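Local atomic coordinates of putative metal-dependent phosphoesterase (Bifidobacterium adolescentis, PDB entry 3O0F), a protein that hydrolyses phosphoester bonds with the help of bound metal ions and binds AMP beside a centre of two irons and one zinc. Residues I76-E81 / P183-V188; V199-A204 / D228-W233; D253-G258 / R282-R287. All blocks are in the same frame, centred on the assembly; numbering follows the deposited sequence.

Contact 1: I76-E81 / P183-V188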
ATOM      1  N   ILE A  76      -2.696  -2.367  -3.995  1.00 13.83           N
ATOM      2  CA  ILE A  76      -3.122  -2.182  -5.365  1.00 15.22           C
ATOM      3  C   ILE A  76      -3.897  -0.876  -5.458  1.00 16.66           C
ATOM      4  O   ILE A  76      -4.890  -0.666  -4.729  1.00 15.83           O
ATOM      5  CB  ILE A  76      -4.019  -3.344  -5.851  1.00 11.79           C
ATOM      6  CG1 ILE A  76      -3.300  -4.678  -5.629  1.00 14.55           C
ATOM      7  CG2 ILE A  76      -4.408  -3.149  -7.347  1.00  5.67           C
ATOM      8  CD1 ILE A  76      -4.134  -5.910  -5.959  1.00 15.05           C
ATOM      9  N   THR A  77      -3.469  -0.045  -6.402  1.00 14.87           N
ATOM     10  CA  THR A  77      -4.137   1.223  -6.686  1.00 18.52           C
ATOM     11  C   THR A  77      -5.433   0.963  -7.466  1.00 14.91           C
ATOM     12  O   THR A  77      -5.415   0.271  -8.477  1.00 14.81           O
ATOM     13  CB  THR A  77      -3.181   2.120  -7.568  1.00 18.38           C
ATOM     14  OG1 THR A  77      -1.860   2.112  -7.022  1.00 17.01           O
ATOM     15  CG2 THR A  77      -3.658   3.582  -7.675  1.00 19.90           C
ATOM     16  N   ALA A  78      -6.545   1.504  -7.003  1.00 15.66           N
ATOM     17  CA  ALA A  78      -7.815   1.248  -7.603  1.00 15.88           C
ATOM     18  C   ALA A  78      -8.740   2.469  -7.467  1.00 17.25           C
ATOM     19  O   ALA A  78      -8.399   3.442  -6.793  1.00 15.41           O
ATOM     20  CB  ALA A  78      -8.459  -0.036  -6.999  1.00 14.64           C
ATOM     21  N   VAL A  79      -9.879   2.413  -8.145  0.50 18.37           N
ATOM     22  CA  VAL A  79     -10.881   3.473  -8.080  0.50 19.11           C
ATOM     23  C   VAL A  79     -12.283   2.890  -8.042  0.50 19.45           C
ATOM     24  O   VAL A  79     -12.552   1.874  -8.679  0.50 21.41           O
ATOM     25  CB  VAL A  79     -10.772   4.468  -9.287  0.50 19.68           C
ATOM     26  CG1 VAL A  79     -10.817   3.725 -10.624  0.50 22.06           C
ATOM     27  CG2 VAL A  79     -11.894   5.490  -9.225  0.50 14.95           C
ATOM     28  N   ASP A  80     -13.179   3.551  -7.312  1.00 19.77           N
ATOM     29  CA  ASP A  80     -14.588   3.177  -7.259  1.00 22.14           C
ATOM     30  C   ASP A  80     -15.518   4.401  -7.428  1.00 22.83           C
ATOM     31  O   ASP A  80     -15.641   5.249  -6.536  1.00 20.58           O
ATOM     32  CB  ASP A  80     -14.868   2.449  -5.949  1.00 24.37           C
ATOM     33  CG  ASP A  80     -16.153   1.667  -5.990  1.00 33.04           C
ATOM     34  OD1 ASP A  80     -17.122   2.197  -6.575  1.00 35.23           O
ATOM     35  OD2 ASP A  80     -16.208   0.556  -5.406  1.00 27.94           O
ATOM     36  N   GLU A  81     -16.185   4.491  -8.578  1.00 25.38           N
ATOM     37  CA  GLU A  81     -16.885   5.728  -8.955  1.00 28.21           C
ATOM     38  C   GLU A  81     -15.856   6.842  -8.836  1.00 29.20           C
ATOM     39  O   GLU A  81     -14.823   6.728  -9.459  1.00 33.72           O
ATOM     40  CB  GLU A  81     -18.160   5.928  -8.127  1.00 30.54           C
ATOM     41  CG  GLU A  81     -19.202   4.780  -8.384  1.00 37.72           C
ATOM     42  CD  GLU A  81     -20.207   4.553  -7.229  1.00 53.67           C
ATOM     43  OE1 GLU A  81     -20.333   5.436  -6.336  1.00 58.10           O
ATOM     44  OE2 GLU A  81     -20.859   3.472  -7.212  1.00 55.09           O
ATOM     45  N   PRO A 183      -7.365   0.591 -12.304  1.00 18.43           N
ATOM     46  CA  PRO A 183      -8.462  -0.368 -12.476  1.00 18.65           C
ATOM     47  C   PRO A 183      -9.580  -0.130 -11.441  1.00 16.40           C
ATOM     48  O   PRO A 183      -9.350   0.522 -10.401  1.00 16.30           O
ATOM     49  CB  PRO A 183      -7.785  -1.723 -12.253  1.00 20.89           C
ATOM     50  CG  PRO A 183      -6.602  -1.426 -11.372  1.00 19.12           C
ATOM     51  CD  PRO A 183      -6.130  -0.050 -11.818  1.00 21.54           C
ATOM     52  N   SER A 184     -10.765  -0.648 -11.704  1.00 13.43           N
ATOM     53  CA  SER A 184     -11.834  -0.554 -10.725  1.00 16.00           C
ATOM     54  C   SER A 184     -11.606  -1.548  -9.579  1.00 14.87           C
ATOM     55  O   SER A 184     -10.901  -2.557  -9.725  1.00 14.73           O
ATOM     56  CB  SER A 184     -13.178  -0.841 -11.358  1.00 16.92           C
ATOM     57  OG  SER A 184     -13.239  -2.228 -11.666  1.00 18.86           O
ATOM     58  N   THR A 185     -12.206  -1.240  -8.439  1.00 16.22           N
ATOM     59  CA  THR A 185     -12.208  -2.149  -7.290  1.00 17.19           C
ATOM     60  C   THR A 185     -12.836  -3.502  -7.654  1.00 16.13           C
ATOM     61  O   THR A 185     -12.344  -4.512  -7.200  1.00 13.69           O
ATOM     62  CB  THR A 185     -12.942  -1.561  -6.089  1.00 17.17           C
ATOM     63  OG1 THR A 185     -14.255  -1.150  -6.480  1.00 17.09           O
ATOM     64  CG2 THR A 185     -12.160  -0.354  -5.526  1.00 16.67           C
ATOM     65  N   HIS A 186     -13.861  -3.521  -8.499  0.50 15.39           N
ATOM     66  CA  HIS A 186     -14.473  -4.794  -8.901  0.50 16.22           C
ATOM     67  C   HIS A 186     -13.501  -5.664  -9.707  0.50 15.09           C
ATOM     68  O   HIS A 186     -13.471  -6.887  -9.542  0.50 13.69           O
ATOM     69  CB  HIS A 186     -15.749  -4.560  -9.708  0.50 18.75           C
ATOM     70  CG  HIS A 186     -16.635  -3.503  -9.123  0.50 20.46           C
ATOM     71  ND1 HIS A 186     -17.113  -3.567  -7.830  0.50 25.14           N
ATOM     72  CD2 HIS A 186     -17.124  -2.356  -9.653  0.50 17.22           C
ATOM     73  CE1 HIS A 186     -17.853  -2.498  -7.585  0.50 18.22           C
ATOM     74  NE2 HIS A 186     -17.871  -1.746  -8.674  0.50 22.58           N
ATOM     75  N   GLU A 187     -12.712  -5.028 -10.564  1.00 12.83           N
ATOM     76  CA  GLU A 187     -11.708  -5.735 -11.326  1.00 14.51           C
ATOM     77  C   GLU A 187     -10.587  -6.208 -10.427  1.00 11.15           C
ATOM     78  O   GLU A 187     -10.161  -7.354 -10.545  1.00 12.51           O
ATOM     79  CB  GLU A 187     -11.081  -4.905 -12.456  1.00 17.89           C
ATOM     80  CG  GLU A 187     -10.088  -5.807 -13.203  1.00 27.03           C
ATOM     81  CD  GLU A 187      -9.326  -5.190 -14.345  1.00 35.26           C
ATOM     82  OE1 GLU A 187      -9.358  -3.946 -14.512  1.00 45.20           O
ATOM     83  OE2 GLU A 187      -8.692  -5.998 -15.075  1.00 35.84           O
ATOM     84  N   VAL A 188     -10.100  -5.347  -9.551  1.00 13.51           N
ATOM     85  CA  VAL A 188      -9.028  -5.737  -8.599  1.00 10.69           C
ATOM     86  C   VAL A 188      -9.454  -6.911  -7.718  1.00 11.32           C
ATOM     87  O   VAL A 188      -8.719  -7.907  -7.576  1.00 11.32           O
ATOM     88  CB  VAL A 188      -8.571  -4.531  -7.768  1.00 16.21           C
ATOM     89  CG1 VAL A 188      -7.704  -4.981  -6.538  1.00 11.45           C
ATOM     90  CG2 VAL A 188      -7.790  -3.532  -8.691  1.00 13.71           C
TER
HETATM   91  O   HOH W   1     -18.531   0.804  -8.324  1.00 44.97           O
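The end of strand 70-80 meets the N terminus of helix 185-194 through a small backbone bridge. Val79 N donates to Pro183 O at 3.0 Å, in the plane of that carbonyl. Thr185 N returns a bond to Val79 O, from above the carbonyl plane. Thr77 OG1 bonds Asp51 and the AMP-binding Arg110, so this strand end borders the nucleotide pocket. The tight part is apolar. Ile76 and Val188 meet tip to tip, with CG2 of Ile76 3.7 Å from CG2 of Val188. The same Val188 CG2 lies 3.9 Å from Ala78 CB. The other end is polar. Thr185 and Asp80 are still buried there. Thr185 OG1 (chi1 53°, between its backbone N and carbonyl carbon) donates to Asp80 OD2 at 2.8 Å, from above the carboxylate plane. The solvent side begins at His186, which is exposed and reaches Asp80 through water. One molecule donates to Asp80 OD1 at 2.6 Å and lies 2.7 Å from His186 NE2. The ring's ND1 bonds Asp225. Ser184 is the N-cap, its OG accepting from Glu187 N at 3.1 Å. Asp80 lies at the N-terminal end of the helix, whose dipole would probably stabilise its negative charge.

Contact 2: V199-A204 / D228-W233. With FE (Fe (III) ion), chain D.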
ATOM      1  N   VAL A 199      -8.048 -10.263  -0.078  1.00  7.81           N
ATOM      2  CA  VAL A 199      -8.139  -8.842  -0.405  1.00  9.57           C
ATOM      3  C   VAL A 199      -8.816  -8.036   0.715  1.00 11.34           C
ATOM      4  O   VAL A 199      -9.883  -8.394   1.237  1.00 12.00           O
ATOM      5  CB  VAL A 199      -8.796  -8.608  -1.834  1.00 11.97           C
ATOM      6  CG1 VAL A 199     -10.173  -9.180  -1.902  1.00 17.14           C
ATOM      7  CG2 VAL A 199      -8.788  -7.118  -2.168  1.00 15.05           C
ATOM      8  N   VAL A 200      -8.189  -6.924   1.074  1.00 11.95           N
ATOM      9  CA  VAL A 200      -8.620  -6.088   2.221  1.00 12.73           C
ATOM     10  C   VAL A 200      -8.677  -4.624   1.741  1.00 14.07           C
ATOM     11  O   VAL A 200      -7.761  -4.193   1.086  1.00 15.55           O
ATOM     12  CB  VAL A 200      -7.599  -6.249   3.388  1.00 13.02           C
ATOM     13  CG1 VAL A 200      -7.854  -5.217   4.535  1.00 14.96           C
ATOM     14  CG2 VAL A 200      -7.556  -7.720   3.895  1.00 10.28           C
ATOM     15  N   ALA A 201      -9.743  -3.879   2.051  1.00 11.66           N
ATOM     16  CA  ALA A 201      -9.814  -2.449   1.723  1.00 13.01           C
ATOM     17  C   ALA A 201      -8.916  -1.677   2.740  1.00 14.24           C
ATOM     18  O   ALA A 201      -9.089  -1.799   3.948  1.00 14.60           O
ATOM     19  CB  ALA A 201     -11.305  -1.947   1.773  1.00 14.80           C
ATOM     20  N   ALA A 202      -7.922  -0.955   2.220  1.00 12.00           N
ATOM     21  CA  ALA A 202      -6.940  -0.194   3.028  1.00 14.19           C
ATOM     22  C   ALA A 202      -7.506   1.181   3.472  1.00 17.19           C
ATOM     23  O   ALA A 202      -8.232   1.816   2.721  1.00 16.18           O
ATOM     24  CB  ALA A 202      -5.643   0.026   2.234  1.00 11.90           C
ATOM     25  N   HIS A 203      -7.198   1.566   4.710  1.00 19.23           N
ATOM     26  CA  HIS A 203      -7.574   2.854   5.370  1.00 17.83           C
ATOM     27  C   HIS A 203      -8.877   3.466   4.792  1.00 19.65           C
ATOM     28  O   HIS A 203      -8.879   4.583   4.255  1.00 19.57           O
ATOM     29  CB  HIS A 203      -6.378   3.843   5.275  1.00 18.86           C
ATOM     30  CG  HIS A 203      -5.740   3.898   3.914  1.00 19.91           C
ATOM     31  ND1 HIS A 203      -6.383   4.431   2.809  1.00 26.59           N
ATOM     32  CD2 HIS A 203      -4.523   3.485   3.473  1.00 23.25           C
ATOM     33  CE1 HIS A 203      -5.597   4.335   1.745  1.00 23.55           C
ATOM     34  NE2 HIS A 203      -4.467   3.758   2.120  1.00 23.95           N
ATOM     35  N   ALA A 204      -9.986   2.740   4.894  1.00 20.94           N
ATOM     36  CA  ALA A 204     -11.160   3.104   4.106  1.00 21.45           C
ATOM     37  C   ALA A 204     -11.921   4.273   4.722  1.00 21.42           C
ATOM     38  O   ALA A 204     -12.850   4.808   4.081  1.00 21.22           O
ATOM     39  CB  ALA A 204     -12.098   1.897   3.893  1.00 22.09           C
ATOM     40  N   ASP A 228     -12.412  -9.696   1.393  1.00 12.03           N
ATOM     41  CA  ASP A 228     -12.212 -10.496   2.593  1.00 12.57           C
ATOM     42  C   ASP A 228     -12.228  -9.666   3.874  1.00 14.50           C
ATOM     43  O   ASP A 228     -12.556 -10.182   4.939  1.00 13.72           O
ATOM     44  CB  ASP A 228     -10.889 -11.236   2.505  1.00 13.25           C
ATOM     45  CG  ASP A 228     -10.874 -12.271   1.409  1.00 16.06           C
ATOM     46  OD1 ASP A 228     -11.348 -13.382   1.690  1.00 25.67           O
ATOM     47  OD2 ASP A 228     -10.352 -11.972   0.295  1.00 17.52           O
ATOM     48  N   GLY A 229     -11.780  -8.408   3.799  1.00 13.14           N
ATOM     49  CA  GLY A 229     -11.541  -7.633   5.021  1.00 13.99           C
ATOM     50  C   GLY A 229     -11.425  -6.128   4.868  1.00 12.05           C
ATOM     51  O   GLY A 229     -11.395  -5.595   3.769  1.00 13.69           O
ATOM     52  N   LEU A 230     -11.331  -5.482   6.019  1.00 13.38           N
ATOM     53  CA  LEU A 230     -11.217  -4.026   6.192  1.00 11.60           C
ATOM     54  C   LEU A 230     -10.074  -3.724   7.151  1.00 11.39           C
ATOM     55  O   LEU A 230      -9.981  -4.330   8.214  1.00 11.59           O
ATOM     56  CB  LEU A 230     -12.504  -3.506   6.841  1.00 13.30           C
ATOM     57  CG  LEU A 230     -13.797  -3.685   6.025  1.00 15.19           C
ATOM     58  CD1 LEU A 230     -15.001  -3.130   6.790  1.00 13.30           C
ATOM     59  CD2 LEU A 230     -13.655  -3.019   4.664  1.00 16.26           C
ATOM     60  N   GLU A 231      -9.198  -2.805   6.748  1.00 11.47           N
ATOM     61  CA  GLU A 231      -8.142  -2.302   7.578  1.00 12.19           C
ATOM     62  C   GLU A 231      -8.751  -1.238   8.469  1.00 15.24           C
ATOM     63  O   GLU A 231      -9.169  -0.186   7.976  1.00 14.85           O
ATOM     64  CB  GLU A 231      -7.042  -1.694   6.691  1.00 10.24           C
ATOM     65  CG  GLU A 231      -5.943  -1.051   7.475  1.00 15.21           C
ATOM     66  CD  GLU A 231      -4.807  -0.578   6.589  1.00 21.61           C
ATOM     67  OE1 GLU A 231      -5.057   0.272   5.699  1.00 17.44           O
ATOM     68  OE2 GLU A 231      -3.660  -1.050   6.782  1.00 16.07           O
ATOM     69  N   VAL A 232      -8.817  -1.532   9.770  1.00 13.41           N
ATOM     70  CA  VAL A 232      -9.419  -0.662  10.729  1.00 13.36           C
ATOM     71  C   VAL A 232      -8.387   0.075  11.543  1.00 14.18           C
ATOM     72  O   VAL A 232      -8.514   1.311  11.778  1.00 11.85           O
ATOM     73  CB  VAL A 232     -10.402  -1.431  11.686  1.00 16.35           C
ATOM     74  CG1 VAL A 232     -10.926  -0.484  12.772  1.00 11.58           C
ATOM     75  CG2 VAL A 232     -11.558  -2.044  10.862  1.00 17.76           C
ATOM     76  N   TRP A 233      -7.367  -0.653  11.980  1.00 13.22           N
ATOM     77  CA  TRP A 233      -6.381  -0.074  12.886  1.00 14.83           C
ATOM     78  C   TRP A 233      -5.307   0.598  12.041  1.00 13.10           C
ATOM     79  O   TRP A 233      -4.333  -0.035  11.617  1.00 10.36           O
ATOM     80  CB  TRP A 233      -5.807  -1.122  13.813  1.00 14.87           C
ATOM     81  CG  TRP A 233      -6.828  -2.107  14.347  1.00 12.43           C
ATOM     82  CD1 TRP A 233      -6.814  -3.446  14.192  1.00 16.16           C
ATOM     83  CD2 TRP A 233      -7.975  -1.797  15.138  1.00 14.57           C
ATOM     84  NE1 TRP A 233      -7.890  -4.011  14.860  1.00 17.66           N
ATOM     85  CE2 TRP A 233      -8.623  -3.013  15.434  1.00 16.92           C
ATOM     86  CE3 TRP A 233      -8.511  -0.601  15.645  1.00 18.88           C
ATOM     87  CZ2 TRP A 233      -9.801  -3.074  16.203  1.00 19.29           C
ATOM     88  CZ3 TRP A 233      -9.676  -0.652  16.411  1.00 25.34           C
ATOM     89  CH2 TRP A 233     -10.305  -1.888  16.683  1.00 23.87           C
TER
HETATM   90 FE    FE D 303      -2.637   3.522   0.759  1.00 27.28          FE
HETATM   91  O   HOH W   2      -1.633   2.987   2.412  1.00 24.80           O
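Glu231, Val199 and Asp228 bury the most surface between these two parallel strands. Asp228 and Val199 close the N-terminal end as a pair. Asp228 N donates to Val199 O at 2.8 Å, in the carbonyl plane. In return, Asp228 OD2 accepts from Val199 N at 2.9 Å in a nearly straight bond (170°), met from above the carboxylate plane. CG of Asp228 lies beside its own backbone N (chi1 -66°), which brings the carboxylate across the valine, with OD2 3.6 Å from Val199 CG1. The charge of Asp228 is also matched by Lys193. Further along, Ala201 N bonds Gly229 O at 2.9 Å. Ala201 O takes Glu231 N at 3.0 Å, nearly along the C=O axis.

Glu231 then reaches past the end of the neighbouring strand. Its CG is anti to the backbone N (chi1 176°) and the chain runs on extended. OE1 uses its anti lone pair to accept from His203 N at 2.7 Å. The glutamate and the imidazole lie side by side, pointing the same way. OE2 bonds His18, a ligand of another iron. Replacing Glu231 with an alanine would probably loosen both the His203 backbone and His18, since it removes the carboxylate that holds them. His203 has positive phi and psi, and its NE2 binds iron at 2.3 Å; Glu75, His86 and a water share this metal. Strand 198-201, helix 216-225 and strand 229-233 form a beta-alpha-beta unit. His203, in the loop after the first strand, binds iron, and Glu231 of the second strand stands behind it as second shell, consistent with the metal centre of a PHP-domain phosphoesterase.

Contact 3: D253-G258 / R282-R287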
ATOM      1  N   ASP A 253     -19.027 -10.793   8.681  1.00 23.15           N
ATOM      2  CA  ASP A 253     -17.966 -11.696   9.008  1.00 28.08           C
ATOM      3  C   ASP A 253     -16.647 -11.420   8.273  1.00 27.33           C
ATOM      4  O   ASP A 253     -15.997 -12.360   7.837  1.00 25.82           O
ATOM      5  CB  ASP A 253     -18.442 -13.115   8.673  1.00 33.16           C
ATOM      6  CG  ASP A 253     -18.085 -14.092   9.737  1.00 48.79           C
ATOM      7  OD1 ASP A 253     -18.727 -14.030  10.821  1.00 60.59           O
ATOM      8  OD2 ASP A 253     -17.184 -14.921   9.475  1.00 59.97           O
ATOM      9  N   LEU A 254     -16.271 -10.148   8.118  1.00 21.88           N
ATOM     10  CA  LEU A 254     -15.045  -9.803   7.464  1.00 18.76           C
ATOM     11  C   LEU A 254     -13.889  -9.853   8.452  1.00 16.21           C
ATOM     12  O   LEU A 254     -14.042  -9.639   9.636  1.00 17.99           O
ATOM     13  CB  LEU A 254     -15.131  -8.412   6.827  1.00 18.68           C
ATOM     14  CG  LEU A 254     -16.272  -8.166   5.838  1.00 17.82           C
ATOM     15  CD1 LEU A 254     -16.228  -6.744   5.303  1.00 20.26           C
ATOM     16  CD2 LEU A 254     -16.293  -9.214   4.697  1.00 11.32           C
ATOM     17  N   LEU A 255     -12.704 -10.064   7.926  1.00 17.04           N
ATOM     18  CA  LEU A 255     -11.479  -9.879   8.678  1.00 15.55           C
ATOM     19  C   LEU A 255     -11.201  -8.392   8.984  1.00 14.41           C
ATOM     20  O   LEU A 255     -11.511  -7.505   8.187  1.00 14.13           O
ATOM     21  CB  LEU A 255     -10.284 -10.429   7.874  1.00 13.49           C
ATOM     22  CG  LEU A 255     -10.428 -11.876   7.433  1.00 19.37           C
ATOM     23  CD1 LEU A 255      -9.297 -12.186   6.453  1.00 19.25           C
ATOM     24  CD2 LEU A 255     -10.494 -12.781   8.710  1.00 17.33           C
ATOM     25  N   VAL A 256     -10.616  -8.140  10.157  1.00 14.51           N
ATOM     26  CA  VAL A 256     -10.278  -6.788  10.577  1.00 12.95           C
ATOM     27  C   VAL A 256      -8.765  -6.742  10.737  1.00 13.07           C
ATOM     28  O   VAL A 256      -8.205  -7.549  11.496  1.00 12.28           O
ATOM     29  CB  VAL A 256     -10.979  -6.443  11.891  1.00 15.01           C
ATOM     30  CG1 VAL A 256     -10.474  -5.083  12.441  1.00 10.77           C
ATOM     31  CG2 VAL A 256     -12.487  -6.465  11.687  1.00 14.63           C
ATOM     32  N   THR A 257      -8.126  -5.824  10.021  1.00 11.22           N
ATOM     33  CA  THR A 257      -6.678  -5.695  10.015  1.00 13.22           C
ATOM     34  C   THR A 257      -6.210  -4.324  10.530  1.00 14.64           C
ATOM     35  O   THR A 257      -7.000  -3.404  10.764  1.00  9.45           O
ATOM     36  CB  THR A 257      -6.082  -6.006   8.608  1.00 17.95           C
ATOM     37  OG1 THR A 257      -6.299  -4.917   7.689  1.00 15.29           O
ATOM     38  CG2 THR A 257      -6.673  -7.298   8.016  1.00 14.81           C
ATOM     39  N   GLY A 258      -4.916  -4.258  10.804  1.00 15.00           N
ATOM     40  CA  GLY A 258      -4.240  -3.046  11.178  1.00 11.00           C
ATOM     41  C   GLY A 258      -2.820  -3.090  10.604  1.00 14.17           C
ATOM     42  O   GLY A 258      -2.248  -4.159  10.340  1.00 11.90           O
ATOM     43  N   ARG A 282      -3.501 -15.722  10.906  1.00 15.51           N
ATOM     44  CA  ARG A 282      -3.767 -17.161  10.670  1.00 16.77           C
ATOM     45  C   ARG A 282      -4.771 -17.386   9.592  1.00 13.49           C
ATOM     46  O   ARG A 282      -4.568 -18.175   8.653  1.00 14.85           O
ATOM     47  CB  ARG A 282      -4.264 -17.854  11.946  1.00 19.67           C
ATOM     48  CG  ARG A 282      -3.327 -18.792  12.499  1.00 22.48           C
ATOM     49  CD  ARG A 282      -3.920 -19.578  13.655  1.00 26.90           C
ATOM     50  NE  ARG A 282      -2.867 -19.725  14.621  1.00 25.80           N
ATOM     51  CZ  ARG A 282      -2.692 -18.978  15.710  1.00 37.08           C
ATOM     52  NH1 ARG A 282      -3.570 -18.052  16.085  1.00 33.74           N
ATOM     53  NH2 ARG A 282      -1.637 -19.222  16.471  1.00 43.10           N
ATOM     54  N   GLU A 283      -5.865 -16.682   9.713  1.00 15.20           N
ATOM     55  CA  GLU A 283      -6.948 -16.797   8.765  1.00 18.92           C
ATOM     56  C   GLU A 283      -6.550 -16.291   7.379  1.00 16.61           C
ATOM     57  O   GLU A 283      -6.930 -16.888   6.380  1.00 13.05           O
ATOM     58  CB  GLU A 283      -8.202 -16.110   9.319  1.00 22.34           C
ATOM     59  CG  GLU A 283      -9.499 -16.286   8.502  1.00 30.16           C
ATOM     60  CD  GLU A 283      -9.913 -17.744   8.186  1.00 35.42           C
ATOM     61  OE1 GLU A 283      -9.558 -18.700   8.922  1.00 34.38           O
ATOM     62  OE2 GLU A 283     -10.638 -17.922   7.173  1.00 37.22           O
ATOM     63  N   ILE A 284      -5.760 -15.233   7.287  1.00 12.70           N
ATOM     64  CA  ILE A 284      -5.296 -14.793   5.978  1.00 10.66           C
ATOM     65  C   ILE A 284      -4.477 -15.897   5.286  1.00 11.84           C
ATOM     66  O   ILE A 284      -4.583 -16.143   4.053  1.00 11.94           O
ATOM     67  CB  ILE A 284      -4.476 -13.492   6.084  1.00  9.49           C
ATOM     68  CG1 ILE A 284      -5.373 -12.325   6.542  1.00 10.56           C
ATOM     69  CG2 ILE A 284      -3.799 -13.144   4.707  1.00  7.65           C
ATOM     70  CD1 ILE A 284      -4.619 -11.009   6.834  1.00 11.43           C
ATOM     71  N   LEU A 285      -3.604 -16.514   6.076  1.00  9.28           N
ATOM     72  CA  LEU A 285      -2.682 -17.534   5.585  1.00 11.99           C
ATOM     73  C   LEU A 285      -3.428 -18.765   5.107  1.00 13.20           C
ATOM     74  O   LEU A 285      -3.087 -19.385   4.061  1.00 15.02           O
ATOM     75  CB  LEU A 285      -1.685 -17.910   6.680  1.00 14.16           C
ATOM     76  CG  LEU A 285      -0.502 -16.938   6.873  1.00 17.98           C
ATOM     77  CD1 LEU A 285       0.219 -17.234   8.170  1.00 11.28           C
ATOM     78  CD2 LEU A 285       0.488 -16.987   5.719  1.00 11.23           C
ATOM     79  N   CYS A 286      -4.448 -19.127   5.885  1.00 17.33           N
ATOM     80  CA  CYS A 286      -5.315 -20.269   5.569  1.00 17.15           C
ATOM     81  C   CYS A 286      -6.178 -20.047   4.346  1.00 17.67           C
ATOM     82  O   CYS A 286      -6.380 -20.980   3.576  1.00 18.29           O
ATOM     83  CB  CYS A 286      -6.174 -20.670   6.771  1.00 20.43           C
ATOM     84  SG  CYS A 286      -5.199 -21.325   8.142  1.00 24.91           S
ATOM     85  N   ARG A 287      -6.649 -18.824   4.122  1.00 15.15           N
ATOM     86  CA  ARG A 287      -7.399 -18.537   2.934  1.00 17.93           C
ATOM     87  C   ARG A 287      -6.575 -18.387   1.688  1.00 17.43           C
ATOM     88  O   ARG A 287      -7.088 -18.668   0.619  1.00 20.01           O
ATOM     89  CB  ARG A 287      -8.184 -17.231   3.052  1.00 18.18           C
ATOM     90  CG  ARG A 287      -9.252 -17.324   3.997  1.00 25.96           C
ATOM     91  CD  ARG A 287     -10.136 -16.142   3.866  1.00 26.06           C
ATOM     92  NE  ARG A 287     -10.955 -16.108   5.032  1.00 26.03           N
ATOM     93  CZ  ARG A 287     -11.960 -15.286   5.240  1.00 30.90           C
ATOM     94  NH1 ARG A 287     -12.318 -14.372   4.329  1.00 26.45           N
ATOM     95  NH2 ARG A 287     -12.601 -15.416   6.384  1.00 28.21           N
TER
HETATM   96  O   HOH W   3     -14.286 -12.624   4.870  1.00 24.52           O
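Leu255 carries most of this contact. Its side chain points from strand 255-258 to helix 278-287, and its two methyl groups divide the work. CD2 meets the aliphatic part of Glu283, 3.6 Å from CG, where the two side chains cross at about a right angle. CD1 rests 3.9 Å from Ile284 CG1. CD1 also lies over the centre of the Arg287 guanidinium, 4.2 Å above its plane. Thr257 CG2 adds a looser touch on Ile284 CD1.

The next shell fixes that flat group. Arg287 grips Glu283 side-on, with NE and NH2 both directed at OE2. The NE bond is the stronger, at 2.8 Å and 171°, and uses the anti lone pair of OE2. Glu283 bends at chi2 (54°) to bring its carboxylate there. NH1 makes a salt bridge with Asp228 and donates to a water at 2.7 Å. That water is weakly bonded to Asp253 O, in the Schellman motif that ends helix 239-252.

Strand 255-258 is an edge strand of the sheet. Helix 278-287 packs against the face bearing Leu255 and Thr257, where Ile284 and Arg287 also touch Val198. Helix 239-252 packs on the opposite face, against Leu254 and Val256.

How the contacts relate
From the N terminus, contact 1 first closes a long excursion of 101 residues, about half of it helical and including strand 83-90, between strand 70-80 and helix 185-194. That helix leads directly into strand 198-201, where contact 2 opens. Contact 2 closes a shorter loop around helix 216-225. Contact 3 follows after helix 239-252 and joins the last strand of the sheet to helix 278-287, closing a 23-residue connection mostly without helix or strand. The three are in series; none nests in or crosses another. Contacts 1 and 2 stay about 5 Å apart at their nearest atoms. Contacts 2 and 3 touch, because strands 229-233 and 255-258 are neighbours in the sheet. All three reach that one sheet.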